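Local coordinates for protein predicted metal-dependent hydrolase of the TIM-barrel fold (Lactobacillus casei, PDB 2QPX) that probably acts as a zinc-dependent hydrolase of the amidohydrolase type, with two zinc ions bound at the mouth of a TIM barrel, at residues 16-21 / 261-266; 134-139 / 197-202; 281-286 / 310-315. All blocks are in the same frame, centred on the assembly; numbering follows the deposited sequence. Where two conformers were deposited one is given.

Contact 1: 16-21 / 261-266. With ZN (zinc ion), chain B.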
# COMPACT_ATOMS: atom_id res chain seq x y z
N ASP A 16 -2.26 -27.04 7.14
CA ASP A 16 -1.71 -26.26 6.03
C ASP A 16 -2.68 -26.42 4.86
O ASP A 16 -2.62 -27.39 4.10
CB ASP A 16 -0.32 -26.77 5.64
CG ASP A 16 0.47 -25.78 4.80
OD1 ASP A 16 -0.15 -24.87 4.20
OD2 ASP A 16 1.72 -25.99 4.71
N HIS A 17 -3.56 -25.42 4.71
CA HIS A 17 -4.71 -25.57 3.80
C HIS A 17 -4.37 -25.38 2.32
O HIS A 17 -5.20 -25.68 1.47
CB HIS A 17 -5.90 -24.68 4.22
CG HIS A 17 -5.81 -23.32 3.65
ND1 HIS A 17 -6.53 -22.94 2.53
CD2 HIS A 17 -5.00 -22.27 3.97
CE1 HIS A 17 -6.13 -21.73 2.17
NE2 HIS A 17 -5.22 -21.29 3.03
N HIS A 18 -3.17 -24.88 2.03
CA HIS A 18 -2.72 -24.74 0.67
C HIS A 18 -1.21 -24.90 0.58
O HIS A 18 -0.47 -24.01 1.02
CB HIS A 18 -3.13 -23.39 0.07
CG HIS A 18 -2.59 -23.21 -1.31
ND1 HIS A 18 -3.19 -23.75 -2.42
CD2 HIS A 18 -1.45 -22.62 -1.74
CE1 HIS A 18 -2.46 -23.46 -3.49
NE2 HIS A 18 -1.39 -22.80 -3.10
N CYS A 19 -0.77 -25.97 -0.08
CA CYS A 19 0.65 -26.23 -0.25
C CYS A 19 0.83 -27.16 -1.45
O CYS A 19 -0.10 -27.41 -2.19
CB CYS A 19 1.26 -26.75 1.06
SG CYS A 19 0.45 -28.26 1.67
N HIS A 20 2.04 -27.67 -1.63
CA HIS A 20 2.45 -28.27 -2.88
C HIS A 20 3.38 -29.49 -2.66
O HIS A 20 3.95 -29.72 -1.57
CB HIS A 20 3.16 -27.22 -3.73
CG HIS A 20 2.23 -26.13 -4.20
ND1 HIS A 20 1.24 -26.35 -5.12
CD2 HIS A 20 2.15 -24.81 -3.86
CE1 HIS A 20 0.56 -25.22 -5.31
NE2 HIS A 20 1.09 -24.26 -4.56
N PHE A 21 3.49 -30.31 -3.70
CA PHE A 21 4.30 -31.51 -3.64
C PHE A 21 5.74 -31.23 -3.24
O PHE A 21 6.37 -30.23 -3.64
CB PHE A 21 4.39 -32.18 -4.99
CG PHE A 21 3.11 -32.72 -5.53
CD1 PHE A 21 2.41 -33.71 -4.91
CD2 PHE A 21 2.61 -32.23 -6.74
CE1 PHE A 21 1.25 -34.24 -5.47
CE2 PHE A 21 1.45 -32.75 -7.28
CZ PHE A 21 0.78 -33.76 -6.64
N VAL A 261 -11.44 -18.60 -0.87
CA VAL A 261 -10.20 -18.42 -0.10
C VAL A 261 -9.16 -17.73 -0.93
O VAL A 261 -8.77 -18.22 -1.99
CB VAL A 261 -9.65 -19.71 0.47
CG1 VAL A 261 -8.57 -19.39 1.52
CG2 VAL A 261 -10.76 -20.56 1.09
N LEU A 262 -8.74 -16.57 -0.47
CA LEU A 262 -7.74 -15.73 -1.15
C LEU A 262 -6.35 -16.08 -0.64
O LEU A 262 -6.03 -15.80 0.53
CB LEU A 262 -8.03 -14.24 -0.94
CG LEU A 262 -9.42 -13.74 -1.32
CD1 LEU A 262 -9.52 -12.21 -1.08
CD2 LEU A 262 -9.84 -14.19 -2.77
N LEU A 263 -5.56 -16.72 -1.50
CA LEU A 263 -4.22 -17.20 -1.14
C LEU A 263 -3.16 -16.13 -1.34
O LEU A 263 -3.18 -15.42 -2.37
CB LEU A 263 -3.85 -18.40 -2.01
CG LEU A 263 -4.82 -19.56 -2.11
CD1 LEU A 263 -4.29 -20.55 -3.19
CD2 LEU A 263 -5.11 -20.25 -0.76
N HIS A 264 -2.25 -15.99 -0.36
CA HIS A 264 -1.02 -15.16 -0.44
C HIS A 264 -1.24 -13.69 -0.22
O HIS A 264 -0.70 -13.09 0.73
CB HIS A 264 -0.23 -15.32 -1.76
CG HIS A 264 -0.34 -16.65 -2.36
ND1 HIS A 264 -0.13 -17.82 -1.66
CD2 HIS A 264 -0.61 -17.02 -3.63
CE1 HIS A 264 -0.31 -18.85 -2.46
NE2 HIS A 264 -0.59 -18.40 -3.67
N CYS A 265 -2.05 -13.11 -1.11
CA CYS A 265 -2.59 -11.76 -1.07
C CYS A 265 -1.60 -10.66 -1.27
O CYS A 265 -1.86 -9.72 -2.00
CB CYS A 265 -3.40 -11.54 0.19
SG CYS A 265 -4.80 -12.67 0.31
N TYR A 266 -0.48 -10.74 -0.57
CA TYR A 266 0.57 -9.70 -0.65
C TYR A 266 0.87 -9.26 -2.08
O TYR A 266 1.09 -10.14 -2.95
CB TYR A 266 1.83 -10.26 -0.02
CG TYR A 266 3.04 -9.33 0.03
CD1 TYR A 266 3.93 -9.26 -1.04
CD2 TYR A 266 3.28 -8.53 1.12
CE1 TYR A 266 5.02 -8.40 -1.01
CE2 TYR A 266 4.39 -7.70 1.19
CZ TYR A 266 5.25 -7.64 0.12
OH TYR A 266 6.36 -6.82 0.18
ZN ZN B . 0.25 -22.37 -4.36
O HOH W 1 1.23 -20.75 -5.19

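Contact 2: 134-139 / 197-202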
# COMPACT_ATOMS: atom_id res chain seq x y z
N ALA A 134 -8.91 -28.34 -16.88
CA ALA A 134 -9.49 -27.79 -18.11
C ALA A 134 -8.56 -28.07 -19.32
O ALA A 134 -9.01 -28.47 -20.41
CB ALA A 134 -9.77 -26.28 -17.96
N GLU A 135 -7.27 -27.85 -19.13
CA GLU A 135 -6.26 -28.12 -20.16
C GLU A 135 -6.22 -29.57 -20.57
O GLU A 135 -6.14 -29.91 -21.78
CB GLU A 135 -4.87 -27.70 -19.67
CG GLU A 135 -4.69 -26.19 -19.51
CD GLU A 135 -3.54 -25.76 -18.62
OE1 GLU A 135 -2.87 -26.61 -18.00
OE2 GLU A 135 -3.33 -24.52 -18.53
N ASP A 136 -6.25 -30.46 -19.60
CA ASP A 136 -6.15 -31.87 -19.94
C ASP A 136 -7.39 -32.36 -20.69
O ASP A 136 -7.28 -33.17 -21.61
CB ASP A 136 -5.88 -32.67 -18.68
CG ASP A 136 -4.43 -32.54 -18.23
OD1 ASP A 136 -3.53 -32.39 -19.09
OD2 ASP A 136 -4.19 -32.61 -17.04
N PHE A 137 -8.56 -31.84 -20.32
CA PHE A 137 -9.78 -32.16 -21.07
C PHE A 137 -9.78 -31.56 -22.47
O PHE A 137 -10.32 -32.16 -23.41
CB PHE A 137 -11.04 -31.82 -20.28
CG PHE A 137 -11.39 -32.84 -19.22
CD1 PHE A 137 -11.95 -34.05 -19.57
CD2 PHE A 137 -11.09 -32.61 -17.90
CE1 PHE A 137 -12.26 -34.99 -18.61
CE2 PHE A 137 -11.41 -33.56 -16.95
CZ PHE A 137 -11.96 -34.75 -17.30
N MSE A 138 -9.19 -30.39 -22.65
CA MSE A 138 -9.13 -29.73 -23.95
C MSE A 138 -8.49 -30.63 -24.99
O MSE A 138 -8.95 -30.71 -26.14
CB MSE A 138 -8.44 -28.35 -23.84
CG MSE A 138 -8.22 -27.61 -25.14
SE MSE A 138 -6.68 -28.18 -26.18
CE MSE A 138 -5.32 -27.67 -24.92
N LEU A 139 -7.45 -31.35 -24.56
CA LEU A 139 -6.70 -32.21 -25.49
C LEU A 139 -7.55 -33.36 -26.07
O LEU A 139 -7.23 -33.89 -27.15
CB LEU A 139 -5.48 -32.80 -24.75
CG LEU A 139 -4.40 -31.86 -24.29
CD1 LEU A 139 -3.30 -32.66 -23.54
CD2 LEU A 139 -3.81 -31.10 -25.44
N GLY A 197 -2.50 -24.36 -30.69
CA GLY A 197 -1.53 -25.39 -30.38
C GLY A 197 -0.90 -25.30 -28.99
O GLY A 197 -0.13 -26.17 -28.63
N GLU A 198 -1.20 -24.25 -28.22
CA GLU A 198 -0.63 -24.07 -26.90
C GLU A 198 -1.50 -24.77 -25.87
O GLU A 198 -2.70 -24.54 -25.83
CB GLU A 198 -0.54 -22.58 -26.57
CG GLU A 198 0.32 -21.74 -27.53
CD GLU A 198 1.79 -22.14 -27.53
OE1 GLU A 198 2.31 -22.56 -26.47
OE2 GLU A 198 2.44 -22.03 -28.59
N LYS A 199 -0.92 -25.61 -25.02
CA LYS A 199 -1.68 -26.32 -24.04
C LYS A 199 -2.20 -25.39 -22.95
O LYS A 199 -3.36 -25.51 -22.51
CB LYS A 199 -0.89 -27.45 -23.38
CG LYS A 199 -1.78 -28.30 -22.47
CD LYS A 199 -1.09 -29.48 -21.80
CE LYS A 199 -2.04 -30.24 -20.93
NZ LYS A 199 -1.34 -31.39 -20.23
N ARG A 200 -1.37 -24.45 -22.54
CA ARG A 200 -1.66 -23.51 -21.44
C ARG A 200 -2.97 -22.75 -21.68
O ARG A 200 -3.12 -22.12 -22.72
CB ARG A 200 -0.50 -22.52 -21.38
CG ARG A 200 -0.36 -21.63 -20.18
CD ARG A 200 1.02 -20.91 -20.21
NE ARG A 200 0.88 -19.48 -19.99
CZ ARG A 200 1.00 -18.86 -18.82
NH1 ARG A 200 1.28 -19.54 -17.71
NH2 ARG A 200 0.82 -17.55 -18.75
N LEU A 201 -3.88 -22.77 -20.72
CA LEU A 201 -5.13 -22.00 -20.78
C LEU A 201 -4.86 -20.52 -20.38
O LEU A 201 -4.48 -20.24 -19.25
CB LEU A 201 -6.18 -22.61 -19.87
CG LEU A 201 -7.51 -21.88 -19.75
CD1 LEU A 201 -8.13 -21.62 -21.16
CD2 LEU A 201 -8.44 -22.64 -18.82
N THR A 202 -5.01 -19.61 -21.33
CA THR A 202 -4.74 -18.19 -21.16
C THR A 202 -5.89 -17.29 -21.63
O THR A 202 -5.77 -16.07 -21.56
CB THR A 202 -3.44 -17.78 -21.89
OG1 THR A 202 -3.60 -17.96 -23.31
CG2 THR A 202 -2.23 -18.59 -21.34

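Contact 3: 281-286 / 310-315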
# COMPACT_ATOMS: atom_id res chain seq x y z
N ASN A 281 -18.35 -15.72 3.92
CA ASN A 281 -17.74 -16.91 3.31
C ASN A 281 -16.42 -16.58 2.60
O ASN A 281 -16.04 -17.25 1.65
CB ASN A 281 -18.72 -17.58 2.34
CG ASN A 281 -19.95 -18.08 3.02
OD1 ASN A 281 -19.88 -18.70 4.08
ND2 ASN A 281 -21.10 -17.82 2.41
N LEU A 282 -15.73 -15.53 3.05
CA LEU A 282 -14.50 -15.08 2.38
C LEU A 282 -13.35 -15.14 3.37
O LEU A 282 -13.33 -14.46 4.39
CB LEU A 282 -14.64 -13.66 1.82
CG LEU A 282 -13.49 -13.18 0.89
CD1 LEU A 282 -12.23 -12.71 1.65
CD2 LEU A 282 -13.13 -14.27 -0.14
N TYR A 283 -12.38 -15.98 3.03
CA TYR A 283 -11.22 -16.29 3.86
C TYR A 283 -9.96 -15.92 3.13
O TYR A 283 -9.99 -15.70 1.92
CB TYR A 283 -11.22 -17.78 4.20
CG TYR A 283 -12.49 -18.25 4.88
CD1 TYR A 283 -13.62 -18.57 4.14
CD2 TYR A 283 -12.55 -18.33 6.27
CE1 TYR A 283 -14.80 -18.98 4.75
CE2 TYR A 283 -13.71 -18.72 6.90
CZ TYR A 283 -14.82 -19.06 6.14
OH TYR A 283 -15.98 -19.44 6.80
N PHE A 284 -8.85 -15.85 3.85
CA PHE A 284 -7.58 -15.51 3.21
C PHE A 284 -6.40 -15.98 4.04
O PHE A 284 -6.55 -16.30 5.21
CB PHE A 284 -7.50 -14.02 2.89
CG PHE A 284 -7.32 -13.13 4.06
CD1 PHE A 284 -8.36 -12.91 4.95
CD2 PHE A 284 -6.15 -12.44 4.27
CE1 PHE A 284 -8.20 -12.06 6.01
CE2 PHE A 284 -6.02 -11.58 5.34
CZ PHE A 284 -7.05 -11.39 6.20
N ASP A 285 -5.24 -16.00 3.39
CA ASP A 285 -3.97 -16.29 4.06
C ASP A 285 -2.88 -15.35 3.58
O ASP A 285 -3.08 -14.60 2.63
CB ASP A 285 -3.62 -17.78 3.94
CG ASP A 285 -3.20 -18.21 2.56
OD1 ASP A 285 -2.30 -17.57 1.99
OD2 ASP A 285 -3.74 -19.22 2.05
N ILE A 286 -1.70 -15.42 4.23
CA ILE A 286 -0.49 -14.68 3.79
C ILE A 286 0.66 -15.64 3.50
O ILE A 286 1.83 -15.38 3.69
CB ILE A 286 -0.06 -13.58 4.77
CG1 ILE A 286 0.24 -14.16 6.17
CG2 ILE A 286 -1.14 -12.47 4.83
CD1 ILE A 286 1.10 -13.23 7.08
N TYR A 310 -10.75 -12.27 12.96
CA TYR A 310 -9.69 -13.22 13.20
C TYR A 310 -10.09 -14.63 12.77
O TYR A 310 -9.23 -15.47 12.52
CB TYR A 310 -9.26 -13.20 14.70
CG TYR A 310 -8.47 -11.97 15.06
CD1 TYR A 310 -7.13 -11.84 14.71
CD2 TYR A 310 -9.04 -10.92 15.80
CE1 TYR A 310 -6.39 -10.69 15.03
CE2 TYR A 310 -8.32 -9.79 16.12
CZ TYR A 310 -6.99 -9.67 15.76
OH TYR A 310 -6.27 -8.55 16.10
N THR A 311 -11.41 -14.86 12.64
CA THR A 311 -11.96 -16.11 12.19
C THR A 311 -12.01 -16.28 10.65
O THR A 311 -12.55 -17.26 10.15
CB THR A 311 -13.35 -16.32 12.76
OG1 THR A 311 -14.15 -15.17 12.46
CG2 THR A 311 -13.24 -16.58 14.30
N ARG A 312 -11.39 -15.33 9.92
CA ARG A 312 -11.33 -15.42 8.46
C ARG A 312 -9.93 -15.58 7.88
O ARG A 312 -9.80 -15.85 6.68
CB ARG A 312 -11.98 -14.19 7.84
CG ARG A 312 -13.52 -14.10 8.08
CD ARG A 312 -14.32 -15.22 7.43
NE ARG A 312 -15.73 -14.86 7.47
CZ ARG A 312 -16.30 -13.98 6.65
NH1 ARG A 312 -15.63 -13.52 5.59
NH2 ARG A 312 -17.54 -13.60 6.87
N ILE A 313 -8.90 -15.38 8.72
CA ILE A 313 -7.50 -15.50 8.29
C ILE A 313 -7.01 -16.92 8.65
O ILE A 313 -7.33 -17.45 9.70
CB ILE A 313 -6.59 -14.31 8.76
CG1 ILE A 313 -5.25 -14.31 7.98
CG2 ILE A 313 -6.39 -14.34 10.27
CD1 ILE A 313 -4.34 -13.06 8.20
N LEU A 314 -6.28 -17.54 7.72
CA LEU A 314 -5.85 -18.95 7.83
C LEU A 314 -4.33 -19.04 7.76
O LEU A 314 -3.68 -18.23 7.11
CB LEU A 314 -6.40 -19.78 6.66
CG LEU A 314 -7.90 -19.69 6.36
CD1 LEU A 314 -8.28 -20.52 5.12
CD2 LEU A 314 -8.74 -20.09 7.58
N PHE A 315 -3.77 -20.06 8.40
CA PHE A 315 -2.39 -20.48 8.10
C PHE A 315 -2.33 -21.30 6.80
O PHE A 315 -3.09 -22.25 6.60
CB PHE A 315 -1.80 -21.37 9.20
CG PHE A 315 -0.48 -21.96 8.81
CD1 PHE A 315 0.65 -21.17 8.74
CD2 PHE A 315 -0.39 -23.29 8.43
CE1 PHE A 315 1.84 -21.69 8.32
CE2 PHE A 315 0.82 -23.83 7.99
CZ PHE A 315 1.91 -23.04 7.97
O HOH W 2 -16.53 -17.13 9.36
O HOH W 3 -1.12 -17.66 6.22

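Contact 1: 16-21 / 261-266
Leu263 reaches across to His18 and lays its CD1 methyl over the middle of the imidazole face, 3.4 Å from the ring centroid and only 10° off the ring normal. In this close CH-pi contact the side chains cross at about a right angle; His18 CG, anti to the backbone N (chi1 176°), is directed toward Leu263. The other branch, CD2, comes within 3.4 Å of His17 CE1, an atom that Val261 CG1 approaches equally closely. The His17 ring nitrogens are hydrogen-bonded, ND1 to Tyr368 and NE2 to Asp285. Segments 16-21 and 261-266 lie on strands 14-19 and 260-264 of the TIM barrel and run on into loop, and the residues that touch are buried; the HxH pair of His18 and His20 is the metal-binding signature of the amidohydrolase superfamily. Toward the zinc the fit becomes looser. His18 CD2 stands 4.0 Å from CE1 of His264, the ring planes meeting obliquely at 64°. His18 NE2 and His20 NE2 bind the same zinc ion, each at 2.1 Å, beside water 1 and Asp318; His264 and His228 bind the second, and the carboxylated Lys167 is a ligand of both. Gln226 at His18 ND1 and Ser287 at His264 ND1 help fix the rings' rotation.

Contact 2: 134-139 / 197-202
The carboxylate of Glu135 is met by Leu201 N at OE2, on the anti side and 26° out of the carboxylate plane, in a nearly straight hydrogen bond of 2.9 Å (174° at the hydrogen). The same oxygen also takes a salt bridge from Arg173, whose NH1 bonds Leu201 O as well. Asp136 presents its flat group differently: Lys199 NZ meets OD1 nearly along the C-O axis, 2.7 Å away, in a salt bridge on the solvent-exposed side. The lysine chain is fully extended, CG anti to the backbone N (chi1 -173°), and runs across the helix surface. On the way its CE passes 3.8 Å from Leu139 CD1, the two side chains crossing at about a right angle. The selenomethionine Met138, bent at chi2 and chi3, puts CE 3.8 Å from Lys199 O, a carbonyl that accepts a bond from Trp193. Farther in, Ala134 CB touches Leu201 CD2 at 4.0 Å. The contact thus fastens the loop between helices 183-196 and 204-221 onto helix 130-138. With an amide and a guanidinium both donating to OE2, the buried Glu135 is probably stabilised as the anion, whereas the Asp136–Lys199 pair lies where solvent would probably screen its charges.

Contact 3: 281-286 / 310-315
Arg312 NH1 donates to Leu282 O at 2.8 Å, the oxygen lying at the guanidinium edge, near its plane. NH1 also bonds Phe279 O, and NH2 forms a salt bridge with Asp49 of the third subunit, so the arginine joins a strand of the TIM barrel to a neighbouring protein chain. Strand 282-285 pairs in parallel with the short, weakly bonded strand 313-314. They are joined by Phe284 N to Arg312 O and by Leu314 N to Phe284 O, the latter 2.8 Å long, which leaves Phe284 bonded through both its amide and its carbonyl. Past this pair, water 3 bridges Ile286 N and Leu314 O. On one side of the sheet Ile313 CG1 sits over the Phe284 ring, 4.0 Å from its centroid and offset toward the rim; Phe284 CG, between the backbone N and the carbonyl carbon (chi1 72°), is swung toward Ile313. Ile313 CD1 adds a contact to CE2 of this ring at 3.6 Å. Tyr283 receives the aliphatic part of Arg312 over a ring face, with CD 4.0 Å from the centroid, while ring and guanidinium planes stand 50° apart. Water 2 accepts from Arg312 NE at 3.1 Å and makes a weak bond with Tyr283 OH.

In the fold
Contacts 1 and 3 are adjoining parts of the barrel, their centres 10 Å apart. Strands 260-264 and 282-285 are neighbours in one parallel sheet, hydrogen-bonded from Leu262 N to Tyr283 O, and Asp285 of contact 3 ties His17 and the backbone of His264 in contact 1. Asp285 thus places contact 3 in the second shell of the zinc site, through the His264 backbone. Contact 2 lies apart, 24 Å from contact 1 and 31 Å from contact 3 between centres, among peripheral helices on the opposite side of the chain's centre from contact 3. Along the chain it is nested within the loop that contact 1 closes, whereas contact 3 follows both, pairing strand 282-285 with 313-314.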